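PDB 5XCJ: vacuolar protein sorting-associated protein 29 from Entamoeba histolytica, which binds metal ions through a calcineurin-like phosphoesterase fold and probably serves in retromer-dependent protein transport. Local coordinates for residues 7-12 / 38-43; 14-19 / 136-141. The protein carries 1 engineered substitution. All blocks are in the same frame, centred on the assembly; numbering follows the deposited sequence.

Contact 1 of 2, residues 7-12 / 38-43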
loop_
_atom_site.group_PDB
_atom_site.type_symbol
_atom_site.label_atom_id
_atom_site.label_comp_id
_atom_site.label_asym_id
_atom_site.label_seq_id
_atom_site.Cartn_x
_atom_site.Cartn_y
_atom_site.Cartn_z
ATOM N N GLY A 7 0.247 3.485 2.531
ATOM C CA GLY A 7 -1.097 3.966 2.792
ATOM C C GLY A 7 -1.571 3.900 4.234
ATOM O O GLY A 7 -0.806 3.587 5.140
ATOM N N ASP A 8 -2.855 4.197 4.425
ATOM C CA ASP A 8 -3.495 4.166 5.740
ATOM C C ASP A 8 -2.782 5.029 6.776
ATOM O O ASP A 8 -2.530 4.605 7.892
ATOM C CB ASP A 8 -3.685 2.736 6.231
ATOM C CG ASP A 8 -4.874 2.063 5.586
ATOM O OD1 ASP A 8 -5.871 2.760 5.351
ATOM O OD2 ASP A 8 -4.800 0.855 5.305
ATOM N N PHE A 9 -2.414 6.230 6.355
ATOM C CA PHE A 9 -1.722 7.183 7.211
ATOM C C PHE A 9 -2.502 7.730 8.401
ATOM O O PHE A 9 -1.962 7.873 9.490
ATOM C CB PHE A 9 -1.251 8.384 6.388
ATOM C CG PHE A 9 -0.252 8.047 5.329
ATOM C CD1 PHE A 9 1.086 7.906 5.643
ATOM C CD2 PHE A 9 -0.649 7.884 4.015
ATOM C CE1 PHE A 9 2.008 7.606 4.667
ATOM C CE2 PHE A 9 0.268 7.578 3.033
ATOM C CZ PHE A 9 1.598 7.440 3.362
ATOM N N HIS A 10 -3.766 8.051 8.178
ATOM C CA HIS A 10 -4.565 8.702 9.205
ATOM C C HIS A 10 -5.941 8.125 9.509
ATOM O O HIS A 10 -6.620 7.587 8.641
ATOM C CB HIS A 10 -4.746 10.170 8.788
ATOM C CG HIS A 10 -5.001 11.111 9.926
ATOM N ND1 HIS A 10 -4.007 11.538 10.779
ATOM C CD2 HIS A 10 -6.134 11.726 10.333
ATOM C CE1 HIS A 10 -4.521 12.365 11.671
ATOM N NE2 HIS A 10 -5.809 12.494 11.425
ATOM N N VAL A 11 -6.328 8.287 10.765
ATOM C CA VAL A 11 -7.632 7.910 11.279
ATOM C C VAL A 11 -8.176 9.201 11.908
ATOM O O VAL A 11 -7.451 9.898 12.610
ATOM C CB VAL A 11 -7.545 6.783 12.318
ATOM C CG1 VAL A 11 -8.865 6.632 13.053
ATOM C CG2 VAL A 11 -7.154 5.474 11.645
ATOM N N PRO A 12 -9.443 9.522 11.654
ATOM C CA PRO A 12 -10.008 10.777 12.170
ATOM C C PRO A 12 -9.944 10.826 13.679
ATOM O O PRO A 12 -10.246 9.834 14.333
ATOM C CB PRO A 12 -11.465 10.709 11.721
ATOM C CG PRO A 12 -11.447 9.828 10.521
ATOM C CD PRO A 12 -10.411 8.789 10.820
ATOM N N GLY A 38 -4.581 5.362 0.114
ATOM C CA GLY A 38 -5.501 6.371 0.621
ATOM C C GLY A 38 -5.359 6.653 2.106
ATOM O O GLY A 38 -4.372 6.265 2.715
ATOM N N ASN A 39 -6.379 7.297 2.673
ATOM C CA ASN A 39 -6.387 7.680 4.073
ATOM C C ASN A 39 -5.192 8.564 4.453
ATOM O O ASN A 39 -4.442 8.265 5.372
ATOM C CB ASN A 39 -6.520 6.464 4.989
ATOM C CG ASN A 39 -7.963 6.017 5.144
ATOM O OD1 ASN A 39 -8.867 6.619 4.576
ATOM N ND2 ASN A 39 -8.179 4.962 5.909
ATOM N N LEU A 40 -5.022 9.638 3.694
ATOM C CA LEU A 40 -3.961 10.607 3.929
ATOM C C LEU A 40 -4.263 11.509 5.119
ATOM O O LEU A 40 -5.416 11.766 5.435
ATOM C CB LEU A 40 -3.740 11.475 2.688
ATOM C CG LEU A 40 -3.515 10.778 1.351
ATOM C CD1 LEU A 40 -3.399 11.807 0.240
ATOM C CD2 LEU A 40 -2.275 9.903 1.404
ATOM N N CYS A 41 -3.221 11.952 5.804
ATOM C CA CYS A 41 -3.386 12.867 6.920
ATOM C C CYS A 41 -3.937 14.196 6.405
ATOM O O CYS A 41 -4.729 14.861 7.063
ATOM C CB CYS A 41 -2.071 13.075 7.662
ATOM S SG CYS A 41 -1.580 11.689 8.708
ATOM N N GLY A 42 -3.523 14.558 5.197
ATOM C CA GLY A 42 -3.929 15.804 4.587
ATOM C C GLY A 42 -2.993 16.148 3.453
ATOM O O GLY A 42 -2.415 15.272 2.814
ATOM N N LYS A 43 -2.849 17.436 3.179
ATOM C CA LYS A 43 -1.974 17.877 2.102
ATOM C C LYS A 43 -0.507 17.596 2.415
ATOM O O LYS A 43 0.292 17.394 1.512
ATOM C CB LYS A 43 -2.185 19.358 1.807
ATOM C CG LYS A 43 -1.035 20.247 2.236
ATOM C CD LYS A 43 -0.112 20.552 1.076
ATOM C CE LYS A 43 0.655 21.842 1.309
ATOM N NZ LYS A 43 1.289 22.353 0.066
HETATM O O HOH W 1 -5.774 4.584 7.991
HETATM O O HOH W 2 -7.326 9.729 6.861
#

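Contact 2 of 2, residues 14-19 / 136-141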
loop_
_atom_site.group_PDB
_atom_site.type_symbol
_atom_site.label_atom_id
_atom_site.label_comp_id
_atom_site.label_asym_id
_atom_site.label_seq_id
_atom_site.Cartn_x
_atom_site.Cartn_y
_atom_site.Cartn_z
ATOM N N ARG A 14 -7.376 10.793 15.520
ATOM C CA ARG A 14 -6.243 10.056 16.065
ATOM C C ARG A 14 -4.965 10.511 15.360
ATOM O O ARG A 14 -4.855 10.410 14.146
ATOM C CB ARG A 14 -6.470 8.551 15.927
ATOM C CG ARG A 14 -7.692 8.068 16.693
ATOM C CD ARG A 14 -8.006 6.608 16.427
ATOM N NE ARG A 14 -9.259 6.210 17.055
ATOM C CZ ARG A 14 -9.370 5.806 18.313
ATOM N NH1 ARG A 14 -8.298 5.744 19.084
ATOM N NH2 ARG A 14 -10.551 5.466 18.802
ATOM N N SER A 15 -4.007 11.008 16.128
ATOM C CA SER A 15 -2.764 11.512 15.559
ATOM C C SER A 15 -1.709 10.431 15.379
ATOM O O SER A 15 -1.400 9.691 16.307
ATOM C CB SER A 15 -2.217 12.647 16.425
ATOM O OG SER A 15 -0.910 13.014 16.045
ATOM N N ALA A 16 -1.183 10.330 14.166
ATOM C CA ALA A 16 -0.142 9.364 13.848
ATOM C C ALA A 16 0.947 9.999 12.993
ATOM O O ALA A 16 0.661 10.776 12.091
ATOM C CB ALA A 16 -0.728 8.157 13.138
ATOM N N ALA A 17 2.196 9.645 13.262
ATOM C CA ALA A 17 3.306 10.180 12.494
ATOM C C ALA A 17 4.111 9.067 11.840
ATOM O O ALA A 17 4.325 8.023 12.442
ATOM C CB ALA A 17 4.204 11.026 13.372
ATOM N N ILE A 18 4.524 9.281 10.598
ATOM C CA ILE A 18 5.337 8.295 9.909
ATOM C C ILE A 18 6.682 8.264 10.615
ATOM O O ILE A 18 7.271 9.306 10.865
ATOM C CB ILE A 18 5.579 8.677 8.445
ATOM C CG1 ILE A 18 4.252 8.948 7.733
ATOM C CG2 ILE A 18 6.366 7.583 7.740
ATOM C CD1 ILE A 18 4.411 9.567 6.366
ATOM N N PRO A 19 7.188 7.074 10.905
ATOM C CA PRO A 19 8.468 6.984 11.605
ATOM C C PRO A 19 9.566 7.630 10.773
ATOM O O PRO A 19 9.594 7.494 9.558
ATOM C CB PRO A 19 8.693 5.477 11.723
ATOM C CG PRO A 19 7.324 4.897 11.718
ATOM C CD PRO A 19 6.530 5.762 10.786
ATOM N N THR A 136 1.912 4.505 9.378
ATOM C CA THR A 136 2.108 5.054 10.709
ATOM C C THR A 136 1.696 4.110 11.827
ATOM O O THR A 136 1.801 4.450 12.995
ATOM C CB THR A 136 1.294 6.343 10.857
ATOM O OG1 THR A 136 -0.088 6.046 10.649
ATOM C CG2 THR A 136 1.743 7.364 9.836
ATOM N N GLY A 137 1.272 2.902 11.476
ATOM C CA GLY A 137 0.796 1.966 12.478
ATOM C C GLY A 137 -0.414 2.532 13.208
ATOM O O GLY A 137 -0.560 2.391 14.409
ATOM N N ALA A 138 -1.304 3.140 12.429
ATOM C CA ALA A 138 -2.515 3.791 12.933
ATOM C C ALA A 138 -3.554 2.831 13.506
ATOM O O ALA A 138 -3.600 1.663 13.154
ATOM C CB ALA A 138 -3.134 4.656 11.850
ATOM N N TYR A 139 -4.403 3.357 14.377
ATOM C CA TYR A 139 -5.418 2.556 15.036
ATOM C C TYR A 139 -6.399 1.912 14.054
ATOM O O TYR A 139 -6.841 2.545 13.105
ATOM C CB TYR A 139 -6.183 3.433 16.048
ATOM C CG TYR A 139 -7.523 2.868 16.447
ATOM C CD1 TYR A 139 -7.625 1.948 17.473
ATOM C CD2 TYR A 139 -8.675 3.202 15.755
ATOM C CE1 TYR A 139 -8.838 1.405 17.826
ATOM C CE2 TYR A 139 -9.895 2.665 16.100
ATOM C CZ TYR A 139 -9.970 1.764 17.134
ATOM O OH TYR A 139 -11.177 1.219 17.485
ATOM N N SER A 140 -6.731 0.659 14.313
ATOM C CA SER A 140 -7.719 -0.038 13.521
ATOM C C SER A 140 -8.553 -0.928 14.427
ATOM O O SER A 140 -8.023 -1.582 15.313
ATOM C CB SER A 140 -7.056 -0.875 12.428
ATOM O OG SER A 140 -8.021 -1.621 11.711
ATOM N N PRO A 141 -9.859 -0.954 14.190
ATOM C CA PRO A 141 -10.761 -1.828 14.942
ATOM C C PRO A 141 -10.388 -3.288 14.660
ATOM O O PRO A 141 -10.581 -4.159 15.497
ATOM C CB PRO A 141 -12.152 -1.477 14.397
ATOM C CG PRO A 141 -11.922 -0.659 13.181
ATOM C CD PRO A 141 -10.594 -0.000 13.350
HETATM O O HOH W 3 3.751 5.435 14.070
#

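Contact 1 of 2, residues 7-12 / 38-43
The backbones of 7-10 and 38-41 run side by side in the same sense, 38° apart, pairing Gly7 with Gly38, Asp8 with Asn39, Phe9 with Leu40 and His10 with Cys41 at CA separations of 4.8 to 5.5 Å. Two amides of 7-12 reach carbonyls of 38-43: Asp8 N donates to Gly38 O at 3.1 Å, and His10 N to Asn39 O at 2.9 Å. Each donor sits above the carbonyl plane. Asp8 and Asn39 both adopt left-handed helical backbone angles, and their side chains run alongside each other, pointing the same way. The bond from Asn39 ND2 to Asp8 OD1, 3.2 Å long, is weak, its N-H...O angle only 127°. The strongest polar partners lie outside: His86 NE2 for Asp8 OD1 and Phe63 N for Asn39 OD1; the backbone N of His115 also binds Asp8 OD2. A water accepts from Asn39 ND2 and donates to His10 O. Phe9, with CG anti to its own carbonyl carbon, lies beside Leu40, its CD2 3.7 Å from Leu40 CD2. At the far end His10 has CG anti to the backbone N (chi1 -155°), which brings ND1 to 3.2 Å from Cys41 SG; the sulfur stands obliquely to the imidazole. A second water donates to Leu40 O and, weakly, to His10 O. These paired loops follow strands 2-6 and 33-36 in the metallophosphatase fold. Asp8 is a ligand of both zinc sites and Asn39 of one, although neither metal is bound here and Ala62, at a zinc-ligand position, is engineered. The bonds from outside donors are consistent with ligands pre-positioned in the absence of metal, and the donors around Asp8 would probably favour its ionised form.

Contact 2 of 2, residues 14-19 / 136-141
Segments 14-19 and 136-141 meet at two places, one close-packed around Thr136 and the other a flat stack at the exposed end. At the close-packed end Thr136 is buried, its OG1 in the crowded position between backbone N and carbonyl carbon (chi1 60°). That rotamer presents OG1 to the methyl of Ala16, with Ala16 CB 3.3 Å from Thr136 OG1, while the hydroxyl's strongest polar partner is the backbone O of Phe9. The same torsion sets CG2 anti to the carbonyl carbon and against the Ala17-Ile18 peptide. Thr136 CG2 is 3.5 Å from Ile18 N, and the Ile18 and Thr136 side chains cross obliquely, Ile18 CG1 3.6 Å from Thr136 CG2. Ala138 CB makes a looser apolar contact with Ala16 CB, at 4.4 Å. A single water bridges the backbones here, donating to both Ala17 O and Thr136 O.

Arg14 and Tyr139 form the solvent side, both exposed. Arg14 is extended from CG to NE, and its guanidinium lies flat over one face of the Tyr139 ring, planes at 23°. Its CZ stands 3.9 Å from the centroid of the Tyr139 ring and 17° off the normal, the geometry of a cation-pi stack. Contact is displaced toward the rim on the CD2 side, where Arg14 NE comes to 3.3 Å from Tyr139 CD2. Tyr139 reaches this position with CG anti to the backbone N, and Pro141 N lies over the opposite face of its ring. Ala138 O accepts from ND1 of His117, a zinc ligand, which is consistent with the loop facing 14-19 helping to orient this histidine. The pairing joins the loop that leads from strand 2-6 into helix 20-28, with Pro19 at the N-cap position, to the loop between strands 127-131 and 149-156.

Overall arrangement
From the N terminus, strand 2-6 runs into the loop that supplies both 7-12 and 14-19. Contact 1 closes a 25-residue excursion through helix 20-28 and strand 33-36, returning at 38-43 just before helix 43-52. Contact 2 spans 116 residues, including all five strands of the sheet that runs from 72-77 to 120-124 across its width, before 136-141 comes back. Their segments alternate along the chain, so the two closures cross. The contact centres are about 9 Å apart and touch directly: Val11 packs on Tyr139 and Phe9 on Ile18. Together they tie loops following strands 2-6 and 33-36 of one sheet to the loop following strand 127-131 of the other.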